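Local coordinates for protein tyrosine recombinase XerH (Helicobacter pylori, PDB 5JK0) that cuts and rejoins DNA at its recombination site as a site-specific tyrosine recombinase that takes part in chromosome segregation, at residues L24-K27 / C28-S32; G308-M311 / L312-F316. All coordinates share one frame; numbering follows the deposited sequence.

Contact 1 of 2, residues L24-K27 / C28-S32. With nucleotides of chain G.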
ATOM      1  N   LEU D  24     -15.056 -29.602  -2.821  1.00 29.65           N
ATOM      2  CA  LEU D  24     -16.313 -29.022  -2.363  1.00 30.51           C
ATOM      3  C   LEU D  24     -16.920 -29.821  -1.213  1.00 32.44           C
ATOM      4  O   LEU D  24     -17.589 -29.257  -0.348  1.00 34.24           O
ATOM      5  CB  LEU D  24     -17.309 -28.922  -3.520  1.00 30.09           C
ATOM      6  CG  LEU D  24     -16.981 -27.872  -4.585  1.00 28.51           C
ATOM      7  CD1 LEU D  24     -17.995 -27.911  -5.717  1.00 27.99           C
ATOM      8  CD2 LEU D  24     -16.922 -26.485  -3.962  1.00 27.63           C
ATOM      9  N   ARG D  25     -16.686 -31.130  -1.199  1.00 32.62           N
ATOM     10  CA  ARG D  25     -17.169 -31.961  -0.102  1.00 36.09           C
ATOM     11  C   ARG D  25     -16.379 -31.667   1.165  1.00 37.19           C
ATOM     12  O   ARG D  25     -16.931 -31.658   2.265  1.00 40.11           O
ATOM     13  CB  ARG D  25     -17.071 -33.449  -0.444  1.00 36.71           C
ATOM     14  CG  ARG D  25     -17.749 -34.347   0.587  1.00 39.36           C
ATOM     15  CD  ARG D  25     -17.460 -35.817   0.345  1.00 42.18           C
ATOM     16  NE  ARG D  25     -18.276 -36.675   1.200  1.00 46.71           N
ATOM     17  CZ  ARG D  25     -17.965 -37.005   2.450  1.00 48.95           C
ATOM     18  NH1 ARG D  25     -18.770 -37.793   3.150  1.00 50.67           N
ATOM     19  NH2 ARG D  25     -16.849 -36.548   3.001  1.00 48.93           N
ATOM     20  N   TYR D  26     -15.082 -31.428   1.001  1.00 36.54           N
ATOM     21  CA  TYR D  26     -14.218 -31.086   2.123  1.00 38.65           C
ATOM     22  C   TYR D  26     -14.632 -29.761   2.751  1.00 39.09           C
ATOM     23  O   TYR D  26     -14.638 -29.620   3.974  1.00 42.32           O
ATOM     24  CB  TYR D  26     -12.756 -31.017   1.680  1.00 38.09           C
ATOM     25  CG  TYR D  26     -11.873 -30.260   2.646  1.00 39.78           C
ATOM     26  CD1 TYR D  26     -11.536 -30.803   3.880  1.00 43.06           C
ATOM     27  CD2 TYR D  26     -11.377 -29.003   2.325  1.00 38.68           C
ATOM     28  CE1 TYR D  26     -10.733 -30.113   4.768  1.00 45.08           C
ATOM     29  CE2 TYR D  26     -10.572 -28.307   3.207  1.00 40.65           C
ATOM     30  CZ  TYR D  26     -10.252 -28.867   4.425  1.00 43.60           C
ATOM     31  OH  TYR D  26      -9.451 -28.180   5.307  1.00 46.12           O
ATOM     32  N   LYS D  27     -14.976 -28.794   1.907  1.00 37.12           N
ATOM     33  CA  LYS D  27     -15.400 -27.485   2.386  1.00 37.13           C
ATOM     34  C   LYS D  27     -16.718 -27.586   3.145  1.00 39.08           C
ATOM     35  O   LYS D  27     -16.933 -26.870   4.118  1.00 42.66           O
ATOM     36  CB  LYS D  27     -15.533 -26.500   1.224  1.00 33.82           C
ATOM     37  CG  LYS D  27     -14.250 -26.301   0.430  1.00 31.93           C
ATOM     38  CD  LYS D  27     -13.094 -25.876   1.321  1.00 33.72           C
ATOM     39  CE  LYS D  27     -13.311 -24.486   1.896  1.00 33.99           C
ATOM     40  NZ  LYS D  27     -12.153 -24.043   2.724  1.00 33.83           N
ATOM     41  N   CYS D  28     -17.591 -28.486   2.706  1.00 38.62           N
ATOM     42  CA  CYS D  28     -18.877 -28.684   3.366  1.00 39.35           C
ATOM     43  C   CYS D  28     -18.707 -29.193   4.796  1.00 42.13           C
ATOM     44  O   CYS D  28     -19.529 -28.907   5.666  1.00 44.62           O
ATOM     45  CB  CYS D  28     -19.749 -29.656   2.569  1.00 39.20           C
ATOM     46  SG  CYS D  28     -20.502 -28.944   1.090  1.00 41.36           S
ATOM     47  N   THR D  29     -17.636 -29.942   5.032  1.00 42.45           N
ATOM     48  CA  THR D  29     -17.381 -30.508   6.352  1.00 44.39           C
ATOM     49  C   THR D  29     -16.492 -29.602   7.201  1.00 45.40           C
ATOM     50  O   THR D  29     -16.494 -29.695   8.429  1.00 48.02           O
ATOM     51  CB  THR D  29     -16.725 -31.899   6.250  1.00 44.62           C
ATOM     52  OG1 THR D  29     -15.459 -31.789   5.587  1.00 42.06           O
ATOM     53  CG2 THR D  29     -17.618 -32.853   5.471  1.00 44.54           C
ATOM     54  N   SER D  30     -15.737 -28.724   6.548  1.00 43.74           N
ATOM     55  CA  SER D  30     -14.803 -27.851   7.252  1.00 43.95           C
ATOM     56  C   SER D  30     -15.398 -26.474   7.543  1.00 41.98           C
ATOM     57  O   SER D  30     -15.118 -25.881   8.584  1.00 43.82           O
ATOM     58  CB  SER D  30     -13.507 -27.700   6.451  1.00 44.15           C
ATOM     59  OG  SER D  30     -13.751 -27.114   5.185  1.00 42.92           O
ATOM     60  N   LEU D  31     -16.210 -25.962   6.623  1.00 40.17           N
ATOM     61  CA  LEU D  31     -16.863 -24.673   6.831  1.00 40.22           C
ATOM     62  C   LEU D  31     -17.970 -24.801   7.872  1.00 43.20           C
ATOM     63  O   LEU D  31     -18.395 -25.909   8.203  1.00 44.80           O
ATOM     64  CB  LEU D  31     -17.428 -24.123   5.519  1.00 38.30           C
ATOM     65  CG  LEU D  31     -16.403 -23.728   4.453  1.00 36.06           C
ATOM     66  CD1 LEU D  31     -17.099 -23.256   3.181  1.00 34.44           C
ATOM     67  CD2 LEU D  31     -15.459 -22.658   4.980  1.00 36.16           C
ATOM     68  N   SER D  32     -18.433 -23.665   8.381  1.00 44.62           N
ATOM     69  CA  SER D  32     -19.401 -23.640   9.474  1.00 47.79           C
ATOM     70  C   SER D  32     -20.741 -24.271   9.100  1.00 48.62           C
ATOM     71  O   SER D  32     -21.325 -23.957   8.061  1.00 46.20           O
ATOM     72  CB  SER D  32     -19.625 -22.202   9.947  1.00 47.16           C
ATOM     73  OG  SER D  32     -20.579 -22.152  10.992  1.00 48.48           O
TER
ATOM     74  P    DT G  20     -16.356 -20.287   9.133  1.00 47.75           P
ATOM     75  OP1  DT G  20     -16.350 -20.683  10.559  1.00 52.71           O
ATOM     76  OP2  DT G  20     -16.623 -21.299   8.088  1.00 51.64           O
ATOM     77  O5'  DT G  20     -17.398 -19.090   8.934  1.00 47.41           O
ATOM     78  C5'  DT G  20     -17.336 -17.951   9.783  1.00 47.23           C
ATOM     79  C4'  DT G  20     -18.239 -16.840   9.272  1.00 45.59           C
ATOM     80  O4'  DT G  20     -17.738 -16.347   8.010  1.00 43.76           O
ATOM     81  C3'  DT G  20     -19.698 -17.246   9.022  1.00 46.19           C
ATOM     82  O3'  DT G  20     -20.558 -16.527   9.904  1.00 46.69           O
ATOM     83  C2'  DT G  20     -19.953 -16.882   7.549  1.00 43.42           C
ATOM     84  C1'  DT G  20     -18.826 -15.908   7.244  1.00 42.50           C
ATOM     85  N1   DT G  20     -18.421 -15.890   5.808  1.00 41.60           N
ATOM     86  C2   DT G  20     -18.561 -14.728   5.086  1.00 40.98           C
ATOM     87  O2   DT G  20     -19.003 -13.696   5.559  1.00 40.20           O
ATOM     88  N3   DT G  20     -18.160 -14.815   3.778  1.00 41.25           N
ATOM     89  C4   DT G  20     -17.647 -15.926   3.134  1.00 41.62           C
ATOM     90  O4   DT G  20     -17.315 -15.906   1.953  1.00 42.98           O
ATOM     91  C5   DT G  20     -17.527 -17.113   3.949  1.00 42.14           C
ATOM     92  C7   DT G  20     -16.983 -18.381   3.360  1.00 43.10           C
ATOM     93  C6   DT G  20     -17.916 -17.038   5.232  1.00 42.31           C
ATOM     94  P    DT G  19     -11.313 -20.943   4.517  1.00 48.36           P
ATOM     95  OP1  DT G  19     -10.090 -21.650   4.955  1.00 48.95           O
ATOM     96  OP2  DT G  19     -12.087 -21.451   3.361  1.00 50.21           O
ATOM     97  O5'  DT G  19     -12.323 -20.828   5.752  1.00 51.67           O
ATOM     98  C5'  DT G  19     -11.860 -20.307   6.998  1.00 48.66           C
ATOM     99  C4'  DT G  19     -12.863 -19.330   7.595  1.00 47.08           C
ATOM    100  O4'  DT G  19     -12.796 -18.064   6.889  1.00 46.07           O
ATOM    101  C3'  DT G  19     -14.329 -19.777   7.542  1.00 48.58           C
ATOM    102  O3'  DT G  19     -14.931 -19.615   8.819  1.00 48.55           O
ATOM    103  C2'  DT G  19     -14.952 -18.842   6.504  1.00 48.58           C
ATOM    104  C1'  DT G  19     -14.102 -17.594   6.669  1.00 46.97           C
ATOM    105  N1   DT G  19     -14.092 -16.712   5.469  1.00 47.85           N
ATOM    106  C2   DT G  19     -14.500 -15.403   5.591  1.00 48.48           C
ATOM    107  O2   DT G  19     -14.874 -14.916   6.643  1.00 47.88           O
ATOM    108  N3   DT G  19     -14.452 -14.678   4.430  1.00 48.54           N
ATOM    109  C4   DT G  19     -14.047 -15.121   3.184  1.00 48.74           C
ATOM    110  O4   DT G  19     -14.040 -14.391   2.199  1.00 49.75           O
ATOM    111  C5   DT G  19     -13.633 -16.503   3.125  1.00 48.57           C
ATOM    112  C7   DT G  19     -13.173 -17.097   1.827  1.00 50.71           C
ATOM    113  C6   DT G  19     -13.675 -17.224   4.257  1.00 48.05           C
TER

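Contact 2 of 2, residues G308-M311 / L312-F316. With nucleotides of chain G; nucleotides of chain H.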
ATOM      1  N   GLY D 308     -30.846  -1.818   3.335  1.00 29.04           N
ATOM      2  CA  GLY D 308     -31.170  -3.000   4.110  1.00 30.09           C
ATOM      3  C   GLY D 308     -31.023  -2.807   5.606  1.00 30.92           C
ATOM      4  O   GLY D 308     -30.786  -1.696   6.080  1.00 31.28           O
ATOM      5  N   ALA D 309     -31.164  -3.900   6.348  1.00 30.84           N
ATOM      6  CA  ALA D 309     -31.068  -3.865   7.802  1.00 31.66           C
ATOM      7  C   ALA D 309     -29.637  -3.610   8.263  1.00 31.70           C
ATOM      8  O   ALA D 309     -29.416  -3.050   9.336  1.00 32.72           O
ATOM      9  CB  ALA D 309     -31.589  -5.165   8.396  1.00 32.41           C
ATOM     10  N   HIS D 310     -28.667  -4.022   7.454  1.00 31.33           N
ATOM     11  CA  HIS D 310     -27.266  -3.841   7.811  1.00 32.12           C
ATOM     12  C   HIS D 310     -26.890  -2.362   7.762  1.00 32.53           C
ATOM     13  O   HIS D 310     -26.013  -1.911   8.499  1.00 32.67           O
ATOM     14  CB  HIS D 310     -26.359  -4.653   6.886  1.00 33.82           C
ATOM     15  CG  HIS D 310     -25.030  -4.988   7.488  1.00 35.06           C
ATOM     16  ND1 HIS D 310     -24.842  -6.069   8.322  1.00 35.17           N
ATOM     17  CD2 HIS D 310     -23.825  -4.379   7.384  1.00 35.63           C
ATOM     18  CE1 HIS D 310     -23.578  -6.114   8.704  1.00 35.35           C
ATOM     19  NE2 HIS D 310     -22.940  -5.100   8.149  1.00 35.96           N
ATOM     20  N   MET D 311     -27.558  -1.611   6.890  1.00 32.44           N
ATOM     21  CA  MET D 311     -27.366  -0.167   6.815  1.00 33.40           C
ATOM     22  C   MET D 311     -27.872   0.490   8.097  1.00 34.17           C
ATOM     23  O   MET D 311     -27.314   1.484   8.561  1.00 35.58           O
ATOM     24  CB  MET D 311     -28.083   0.410   5.590  1.00 34.51           C
ATOM     25  CG  MET D 311     -27.780   1.877   5.305  1.00 34.98           C
ATOM     26  SD  MET D 311     -28.872   3.032   6.158  1.00 37.40           S
ATOM     27  CE  MET D 311     -30.452   2.616   5.424  1.00 41.94           C
ATOM     28  N   LEU D 312     -28.933  -0.078   8.663  1.00 32.49           N
ATOM     29  CA  LEU D 312     -29.460   0.383   9.940  1.00 34.14           C
ATOM     30  C   LEU D 312     -28.485   0.048  11.063  1.00 34.40           C
ATOM     31  O   LEU D 312     -28.417   0.751  12.070  1.00 37.05           O
ATOM     32  CB  LEU D 312     -30.826  -0.246  10.221  1.00 35.21           C
ATOM     33  CG  LEU D 312     -31.918  -0.001   9.178  1.00 35.23           C
ATOM     34  CD1 LEU D 312     -33.215  -0.680   9.593  1.00 35.45           C
ATOM     35  CD2 LEU D 312     -32.131   1.489   8.970  1.00 36.82           C
ATOM     36  N   ARG D 313     -27.736  -1.034  10.879  1.00 32.54           N
ATOM     37  CA  ARG D 313     -26.728  -1.450  11.846  1.00 31.31           C
ATOM     38  C   ARG D 313     -25.568  -0.459  11.865  1.00 32.84           C
ATOM     39  O   ARG D 313     -25.040  -0.129  12.929  1.00 34.03           O
ATOM     40  CB  ARG D 313     -26.236  -2.865  11.526  1.00 29.49           C
ATOM     41  CG  ARG D 313     -25.047  -3.342  12.350  1.00 28.27           C
ATOM     42  CD  ARG D 313     -24.844  -4.845  12.178  1.00 28.71           C
ATOM     43  NE  ARG D 313     -23.538  -5.302  12.647  1.00 28.81           N
ATOM     44  CZ  ARG D 313     -23.299  -5.784  13.862  1.00 30.74           C
ATOM     45  NH1 ARG D 313     -24.280  -5.877  14.750  1.00 31.46           N
ATOM     46  NH2 ARG D 313     -22.075  -6.177  14.191  1.00 27.92           N
ATOM     47  N   HIS D 314     -25.182   0.019  10.686  1.00 33.60           N
ATOM     48  CA  HIS D 314     -24.159   1.053  10.575  1.00 35.84           C
ATOM     49  C   HIS D 314     -24.639   2.352  11.213  1.00 38.39           C
ATOM     50  O   HIS D 314     -23.864   3.069  11.845  1.00 39.32           O
ATOM     51  CB  HIS D 314     -23.787   1.302   9.109  1.00 36.58           C
ATOM     52  CG  HIS D 314     -23.063   0.161   8.462  1.00 36.96           C
ATOM     53  ND1 HIS D 314     -21.877  -0.343   8.951  1.00 38.49           N
ATOM     54  CD2 HIS D 314     -23.350  -0.563   7.354  1.00 36.51           C
ATOM     55  CE1 HIS D 314     -21.469  -1.333   8.177  1.00 37.88           C
ATOM     56  NE2 HIS D 314     -22.345  -1.486   7.201  1.00 37.00           N
ATOM     57  N   SER D 315     -25.924   2.645  11.042  1.00 39.12           N
ATOM     58  CA  SER D 315     -26.512   3.867  11.577  1.00 40.44           C
ATOM     59  C   SER D 315     -26.497   3.869  13.102  1.00 41.91           C
ATOM     60  O   SER D 315     -26.315   4.913  13.727  1.00 42.96           O
ATOM     61  CB  SER D 315     -27.943   4.040  11.065  1.00 40.86           C
ATOM     62  OG  SER D 315     -27.976   4.071   9.648  1.00 40.34           O
ATOM     63  N   PHE D 316     -26.690   2.694  13.695  1.00 41.76           N
ATOM     64  CA  PHE D 316     -26.662   2.558  15.147  1.00 41.84           C
ATOM     65  C   PHE D 316     -25.248   2.729  15.687  1.00 42.31           C
ATOM     66  O   PHE D 316     -25.036   3.417  16.686  1.00 44.10           O
ATOM     67  CB  PHE D 316     -27.225   1.199  15.575  1.00 40.94           C
ATOM     68  CG  PHE D 316     -27.029   0.894  17.036  1.00 41.96           C
ATOM     69  CD1 PHE D 316     -27.861   1.450  17.993  1.00 43.60           C
ATOM     70  CD2 PHE D 316     -26.011   0.048  17.451  1.00 41.23           C
ATOM     71  CE1 PHE D 316     -27.681   1.173  19.336  1.00 44.76           C
ATOM     72  CE2 PHE D 316     -25.827  -0.232  18.793  1.00 42.50           C
ATOM     73  CZ  PHE D 316     -26.664   0.330  19.736  1.00 44.11           C
TER
ATOM     74  P    DC G  23     -28.599  -6.626   4.144  1.00 33.06           P
ATOM     75  OP1  DC G  23     -28.809  -5.263   4.681  1.00 32.49           O
ATOM     76  OP2  DC G  23     -29.709  -7.604   4.190  1.00 31.75           O
ATOM     77  O5'  DC G  23     -28.105  -6.495   2.629  1.00 30.46           O
ATOM     78  C5'  DC G  23     -26.930  -5.748   2.332  1.00 34.37           C
ATOM     79  C4'  DC G  23     -26.710  -5.648   0.832  1.00 33.83           C
ATOM     80  O4'  DC G  23     -26.370  -6.954   0.301  1.00 29.71           O
ATOM     81  C3'  DC G  23     -27.917  -5.163   0.031  1.00 30.90           C
ATOM     82  O3'  DC G  23     -27.488  -4.294  -1.010  1.00 31.79           O
ATOM     83  C2'  DC G  23     -28.509  -6.457  -0.522  1.00 32.50           C
ATOM     84  C1'  DC G  23     -27.261  -7.301  -0.736  1.00 29.80           C
ATOM     85  N1   DC G  23     -27.508  -8.771  -0.661  1.00 32.61           N
ATOM     86  C2   DC G  23     -27.356  -9.560  -1.806  1.00 32.68           C
ATOM     87  O2   DC G  23     -27.025  -9.021  -2.870  1.00 32.83           O
ATOM     88  N3   DC G  23     -27.576 -10.895  -1.718  1.00 32.50           N
ATOM     89  C4   DC G  23     -27.928 -11.439  -0.551  1.00 33.54           C
ATOM     90  N4   DC G  23     -28.136 -12.759  -0.514  1.00 34.51           N
ATOM     91  C5   DC G  23     -28.089 -10.652   0.626  1.00 33.70           C
ATOM     92  C6   DC G  23     -27.869  -9.336   0.527  1.00 33.80           C
TER
ATOM     93  P    DA H  12     -19.715  -3.801   3.173  1.00 72.46           P
ATOM     94  OP1  DA H  12     -20.980  -3.049   3.330  1.00 73.92           O
ATOM     95  OP2  DA H  12     -18.437  -3.077   2.991  1.00 73.12           O
ATOM     96  O5'  DA H  12     -19.544  -4.782   4.421  1.00 53.10           O
ATOM     97  C5'  DA H  12     -20.619  -5.625   4.810  1.00 53.16           C
ATOM     98  C4'  DA H  12     -20.204  -6.538   5.948  1.00 54.60           C
ATOM     99  O4'  DA H  12     -19.419  -7.642   5.424  1.00 53.42           O
ATOM    100  C3'  DA H  12     -19.354  -5.872   7.031  1.00 57.22           C
ATOM    101  O3'  DA H  12     -19.836  -6.233   8.320  1.00 58.70           O
ATOM    102  C2'  DA H  12     -17.945  -6.415   6.772  1.00 56.90           C
ATOM    103  C1'  DA H  12     -18.232  -7.783   6.169  1.00 54.42           C
ATOM    104  N9   DA H  12     -17.181  -8.251   5.267  1.00 52.69           N
ATOM    105  C8   DA H  12     -16.457  -7.499   4.386  1.00 52.14           C
ATOM    106  N7   DA H  12     -15.577  -8.190   3.698  1.00 51.34           N
ATOM    107  C5   DA H  12     -15.737  -9.486   4.159  1.00 51.31           C
ATOM    108  C6   DA H  12     -15.098 -10.698   3.827  1.00 49.88           C
ATOM    109  N6   DA H  12     -14.129 -10.793   2.909  1.00 48.29           N
ATOM    110  N1   DA H  12     -15.494 -11.812   4.476  1.00 50.27           N
ATOM    111  C2   DA H  12     -16.463 -11.713   5.393  1.00 51.76           C
ATOM    112  N3   DA H  12     -17.138 -10.633   5.788  1.00 52.46           N
ATOM    113  C4   DA H  12     -16.721  -9.542   5.127  1.00 52.30           C
TER
ATOM    114  P    DT G  22     -26.473 -12.043   8.241  1.00 41.94           P
ATOM    115  OP1  DT G  22     -27.100 -11.443   9.439  1.00 42.99           O
ATOM    116  OP2  DT G  22     -26.967 -13.336   7.721  1.00 45.49           O
ATOM    117  O5'  DT G  22     -26.532 -10.980   7.046  1.00 32.97           O
ATOM    118  C5'  DT G  22     -25.983  -9.683   7.227  1.00 34.12           C
ATOM    119  C4'  DT G  22     -25.920  -8.929   5.911  1.00 33.12           C
ATOM    120  O4'  DT G  22     -25.177  -9.707   4.937  1.00 32.66           O
ATOM    121  C3'  DT G  22     -27.276  -8.615   5.271  1.00 31.90           C
ATOM    122  O3'  DT G  22     -27.323  -7.238   4.907  1.00 31.80           O
ATOM    123  C2'  DT G  22     -27.322  -9.533   4.047  1.00 32.26           C
ATOM    124  C1'  DT G  22     -25.850  -9.673   3.702  1.00 33.19           C
ATOM    125  N1   DT G  22     -25.533 -10.926   2.961  1.00 34.84           N
ATOM    126  C2   DT G  22     -24.961 -10.848   1.713  1.00 35.35           C
ATOM    127  O2   DT G  22     -24.694  -9.792   1.165  1.00 36.05           O
ATOM    128  N3   DT G  22     -24.714 -12.057   1.120  1.00 35.13           N
ATOM    129  C4   DT G  22     -24.974 -13.312   1.643  1.00 36.70           C
ATOM    130  O4   DT G  22     -24.714 -14.344   1.034  1.00 38.17           O
ATOM    131  C5   DT G  22     -25.574 -13.321   2.955  1.00 37.45           C
ATOM    132  C7   DT G  22     -25.904 -14.622   3.625  1.00 39.34           C
ATOM    133  C6   DT G  22     -25.824 -12.142   3.542  1.00 36.59           C
TER

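Contact 1 of 2, residues L24-K27 / C28-S32
The carbonyl oxygen Tyr26 O is gripped by both hydroxyls of the next turn and by a backbone amide. Thr29 OG1 donates to Tyr26 O at 2.8 Å and Ser30 OG to the same oxygen at 2.9 Å, each tilted well away from the carbonyl plane, while Ser30 N lies closer to that plane. Both hydroxyls can fold back because each sits between its own backbone N and carbonyl carbon (chi1 62° in Thr29, 61° in Ser30). Ser30 also lies against the tyrosine ring: its CB stands over the face, 4.2 Å from the Tyr26 ring centroid, in a CH-pi contact.

All this happens in the last turn of helix 12-30, in the SAM-like N-terminal region of this member of the phage integrase family, and Leu31 is the first residue to leave helical geometry. The closing bond, Leu31 N to Lys27 O, is 2.8 Å long and fairly straight at 161°. On the buried side, Cys28 N bonds to Leu24 O, and the Cys28 side chain packs on Leu46 of helix 39-48 and on Ile73.

The end of the helix meets DNA. Lys27, bent at chi2 and chi3, runs its CE past Leu31 CG at 4.1 Å, and its NZ donates to OP2 of DT19 of chain G at 2.7 Å. One phosphate further along the strand, Ser32 N bonds to OP2 of DT20 of chain G at 3.0 Å, and Leu31 CD2 touches both nucleotides, 3.7 Å from O5' of DT19.

Contact 2 of 2, residues G308-M311 / L312-F316
Gly308 leads into helix 309-324 of the tyrosine recombinase catalytic domain, and Gly308 O lies against CG of Leu312 one turn on. This helix carries the His-x-x-Arg pair of the family, His310 and Arg313, both predicted active-site residues. Gly308 CA comes within 3.3 Å of OP1 of DC23 of chain G, so the backbone passes close to the phosphate. Ala309 O accepts Arg313 N in a backbone bond of the first turn.

His310 meets both DNA strands, one with its backbone and one with its ring. Its backbone N donates to the same OP1 of DC23 at 3.0 Å, a nearly straight bond of 163°. Its ring, with CG anti to the backbone N (chi1 -156°), reaches the other strand, where NE2 makes a weak bond to O3' of DA12 of chain H at the ring edge. The rest of that ring is held by its helix neighbours: Arg313 CD approaches it obliquely in an off-centre CH-pi contact, 4.3 Å from the His310 ring centroid, and the His310 edge turns toward the face of His314 in an offset edge-to-face pair with planes at 79°. CD2 of His310 meets NE2 of His314 at 3.3 Å. His314 ND1 is hydrogen-bonded to OH of Tyr345, the predicted nucleophile, and the Arg313 guanidinium is held by the carbonyls of Gly212 and Leu334.

Met311 is buried, its CE against CD2 of Leu312. Ser315 OG, also hydrogen-bonded to the backbone N of Leu176, joins Ser315 N in holding Met311 O; the two arrive from opposite faces of the carbonyl plane, with OG at 2.9 Å from Met311 O.

How the contacts relate
Both contacts are short runs at a helix end that touch DNA, but at opposite ends of their helices: contact 1 closes helix 12-30, contact 2 opens helix 309-324. They lie on opposite sides of the chain's centre, their own centres about 30 Å apart, one in the N-terminal SAM-like region, the other in the catalytic domain. Contact 1 is partly buried, with hydroxyls and a tyrosine at the surface, and it meets DNA at two successive backbone phosphates. Contact 2 is wholly buried and brings rings and a guanidinium together around predicted catalytic residues, reaching nucleotides of both strands. Chain G passes by each of them, so the same DNA strand runs past both regions.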